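Local coordinates for protein BIFUNCTIONAL PROTEIN Proline utilization A (PutA) (Corynebacterium freiburgense, PDB 5UX5) that catalyses the two-step oxidation of proline to glutamate, using FAD in its proline dehydrogenase part and NAD in its aldehyde dehydrogenase part, at residues 619-624 against 649-654. Sequence-based numbering, arbitrary orientation.
Sequences PAPEVR and TDEADA. With NAD (nicotinamide-adenine-dinucleotide), chain F.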
loop_
_atom_site.group_PDB
_atom_site.type_symbol
_atom_site.label_atom_id
_atom_site.label_comp_id
_atom_site.label_asym_id
_atom_site.label_seq_id
_atom_site.Cartn_x
_atom_site.Cartn_y
_atom_site.Cartn_z
ATOM N N PRO A 619 -10.968 -17.130 18.746
ATOM C CA PRO A 619 -10.992 -16.723 17.336
ATOM C C PRO A 619 -12.303 -17.049 16.625
ATOM O O PRO A 619 -13.074 -17.943 17.008
ATOM C CB PRO A 619 -9.850 -17.532 16.728
ATOM C CG PRO A 619 -9.648 -18.699 17.643
ATOM C CD PRO A 619 -10.404 -18.474 18.919
ATOM N N ALA A 620 -12.540 -16.307 15.547
ATOM C CA ALA A 620 -13.762 -16.522 14.779
ATOM C C ALA A 620 -13.799 -17.953 14.244
ATOM O O ALA A 620 -12.779 -18.472 13.780
ATOM C CB ALA A 620 -13.868 -15.521 13.630
ATOM N N PRO A 621 -14.949 -18.615 14.287
ATOM C CA PRO A 621 -14.977 -20.053 13.963
ATOM C C PRO A 621 -14.543 -20.396 12.540
ATOM O O PRO A 621 -14.079 -21.516 12.314
ATOM C CB PRO A 621 -16.436 -20.438 14.232
ATOM C CG PRO A 621 -17.187 -19.191 14.139
ATOM C CD PRO A 621 -16.278 -18.097 14.623
ATOM N N GLU A 622 -14.625 -19.472 11.584
ATOM C CA GLU A 622 -14.165 -19.762 10.228
ATOM C C GLU A 622 -12.651 -19.922 10.142
ATOM O O GLU A 622 -12.161 -20.463 9.149
ATOM C CB GLU A 622 -14.582 -18.646 9.257
ATOM C CG GLU A 622 -16.080 -18.475 8.978
ATOM C CD GLU A 622 -16.823 -17.732 10.093
ATOM O OE1 GLU A 622 -16.173 -17.278 11.049
ATOM O OE2 GLU A 622 -18.056 -17.568 9.994
ATOM N N VAL A 623 -11.887 -19.438 11.127
ATOM C CA VAL A 623 -10.438 -19.379 10.939
ATOM C C VAL A 623 -9.699 -19.963 12.132
ATOM O O VAL A 623 -8.659 -19.449 12.548
ATOM C CB VAL A 623 -9.967 -17.943 10.642
ATOM C CG1 VAL A 623 -10.326 -17.562 9.218
ATOM C CG2 VAL A 623 -10.589 -16.977 11.578
ATOM N N ARG A 624 -10.179 -21.099 12.633
ATOM C CA ARG A 624 -9.604 -21.670 13.842
ATOM C C ARG A 624 -8.209 -22.212 13.591
ATOM O O ARG A 624 -7.395 -22.261 14.516
ATOM C CB ARG A 624 -10.510 -22.768 14.387
ATOM C CG ARG A 624 -11.786 -22.259 14.979
ATOM C CD ARG A 624 -12.579 -23.384 15.560
ATOM N NE ARG A 624 -13.723 -22.886 16.327
ATOM C CZ ARG A 624 -14.996 -23.235 16.119
ATOM N NH1 ARG A 624 -15.316 -24.113 15.164
ATOM N NH2 ARG A 624 -15.951 -22.716 16.883
ATOM N N THR A 649 -14.356 -21.632 22.144
ATOM C CA THR A 649 -15.703 -21.776 22.671
ATOM C C THR A 649 -16.707 -21.698 21.533
ATOM O O THR A 649 -16.468 -21.067 20.493
ATOM C CB THR A 649 -16.041 -20.686 23.708
ATOM O OG1 THR A 649 -16.251 -19.426 23.048
ATOM C CG2 THR A 649 -14.936 -20.527 24.738
ATOM N N ASP A 650 -17.844 -22.351 21.743
ATOM C CA ASP A 650 -18.971 -22.184 20.853
ATOM C C ASP A 650 -19.547 -20.782 21.042
ATOM O O ASP A 650 -19.000 -19.948 21.752
ATOM C CB ASP A 650 -20.034 -23.252 21.099
ATOM C CG ASP A 650 -20.513 -23.276 22.531
ATOM O OD1 ASP A 650 -20.376 -22.236 23.220
ATOM O OD2 ASP A 650 -21.042 -24.323 22.974
ATOM N N GLU A 651 -20.650 -20.523 20.360
ATOM C CA GLU A 651 -21.449 -19.325 20.525
ATOM C C GLU A 651 -22.761 -19.647 21.232
ATOM O O GLU A 651 -23.785 -19.008 20.977
ATOM C CB GLU A 651 -21.686 -18.686 19.161
ATOM C CG GLU A 651 -20.388 -18.236 18.512
ATOM C CD GLU A 651 -20.600 -17.472 17.213
ATOM O OE1 GLU A 651 -19.587 -17.083 16.575
ATOM O OE2 GLU A 651 -21.774 -17.221 16.847
ATOM N N ALA A 652 -22.747 -20.678 22.062
ATOM C CA ALA A 652 -23.865 -21.013 22.941
ATOM C C ALA A 652 -23.427 -20.794 24.384
ATOM O O ALA A 652 -22.741 -19.791 24.633
ATOM C CB ALA A 652 -24.356 -22.412 22.629
ATOM N N ASP A 653 -23.728 -21.693 25.332
ATOM C CA ASP A 653 -23.512 -21.395 26.756
ATOM C C ASP A 653 -22.050 -21.080 27.077
ATOM O O ASP A 653 -21.767 -20.139 27.827
ATOM C CB ASP A 653 -24.025 -22.552 27.603
ATOM C CG ASP A 653 -25.541 -22.581 27.685
ATOM O OD1 ASP A 653 -26.133 -21.593 27.215
ATOM O OD2 ASP A 653 -26.134 -23.582 28.175
ATOM N N ALA A 654 -21.109 -21.871 26.551
ATOM C CA ALA A 654 -19.702 -21.671 26.902
ATOM C C ALA A 654 -19.159 -20.343 26.371
ATOM O O ALA A 654 -18.416 -19.645 27.072
ATOM C CB ALA A 654 -18.865 -22.828 26.367
HETATM P PA NAD F . -19.352 -11.470 14.825
HETATM O O1A NAD F . -19.514 -9.948 15.167
HETATM O O2A NAD F . -20.738 -12.189 14.927
HETATM O O5B NAD F . -18.398 -12.157 15.868
HETATM C C5B NAD F . -17.016 -11.901 15.940
HETATM C C4B NAD F . -16.392 -12.713 17.075
HETATM O O4B NAD F . -17.209 -12.785 18.248
HETATM C C3B NAD F . -16.062 -14.107 16.640
HETATM O O3B NAD F . -14.959 -14.605 17.310
HETATM C C2B NAD F . -17.328 -14.755 17.035
HETATM O O2B NAD F . -17.309 -16.139 16.995
HETATM C C1B NAD F . -17.556 -14.152 18.383
HETATM N N9A NAD F . -18.926 -14.326 18.849
HETATM C C8A NAD F . -20.076 -13.829 18.263
HETATM N N7A NAD F . -21.154 -14.205 18.983
HETATM C C5A NAD F . -20.746 -14.971 20.086
HETATM C C6A NAD F . -21.392 -15.595 21.148
HETATM N N6A NAD F . -22.826 -15.569 21.304
HETATM N N1A NAD F . -20.666 -16.257 22.065
HETATM C C2A NAD F . -19.313 -16.337 21.983
HETATM N N3A NAD F . -18.645 -15.734 20.962
HETATM C C4A NAD F . -19.323 -15.054 20.014
HETATM O O3 NAD F . -18.675 -11.523 13.376
HETATM P PN NAD F . -18.941 -12.550 12.166
HETATM O O1N NAD F . -20.093 -13.509 12.384
HETATM O O2N NAD F . -17.750 -13.460 12.080
HETATM O O5D NAD F . -19.155 -11.629 10.864
HETATM C C5D NAD F . -20.233 -10.704 10.887
HETATM C C4D NAD F . -20.041 -9.391 10.124
HETATM O O4D NAD F . -19.003 -8.559 10.587
HETATM C C3D NAD F . -19.764 -9.472 8.663
HETATM O O3D NAD F . -20.787 -10.005 7.906
HETATM C C2D NAD F . -19.641 -8.021 8.410
HETATM O O2D NAD F . -20.867 -7.518 8.013
HETATM C C1D NAD F . -19.126 -7.456 9.714
#
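Pro-621 lightly touches Glu-651, and Arg-624 touches Thr-649. No hydrogen bond joins the two segments directly, and they bury little surface. The adenosine half of NAD bridges them. Pro-619 and Ala-620 lie along the adenosine ribose. Ala-620 CA comes within 3.4 Å of NAD O3B. Ala-620 O accepts a backbone bond from Val-623 N, closing a turn before the helix.

CB of Pro-621 points toward 649-654, and CG and CD face Glu-651. Pro-621 CD lies 4.0 Å from Glu-651 OE1, and the two side chains cross at about a right angle. The ribose hydroxyl NAD O2B lies beside both, 3.2 Å from Pro-621 CD. NAD O2B donates a hydrogen bond to Glu-651 OE1 (2.5 Å). With CG of Glu-651 anti to the carbonyl carbon (chi1 -63°) and the chain extended beyond it, the carboxylate arrives at the ribose. On the way the chain lies over one face of the adenine, with Glu-651 CG 3.6 Å from NAD C5A. One glutamate thus covers the base and grips the sugar.

Val-623 takes the N-cap position, and Arg-624 begins the helix. Arg-624 runs extended from CG to NE and passes beneath the proline. Pro-621 CB sits 3.5 Å above the guanidinium plane of Arg-624, off its centre. At the guanidinium edge, Arg-624 NH2 approaches Thr-649 O at 4.0 Å, too long for a bond. Arg-624 also makes a cation-pi contact with Trp-493.

This is the NAD-binding Rossmann-type domain of the aldehyde dehydrogenase part. Segment 619-624 links strand 614-618 to helix 624-636, which leads to the parallel strand 644-646 in a beta-alpha-beta crossover. Beyond that strand, 649-654 leads into helix 653-659. From the loop before this helix, Asp-650 OD1 accepts a hydrogen bond from Gly-655 N. Helix 499-511 packs against Asp-653 and Ala-654.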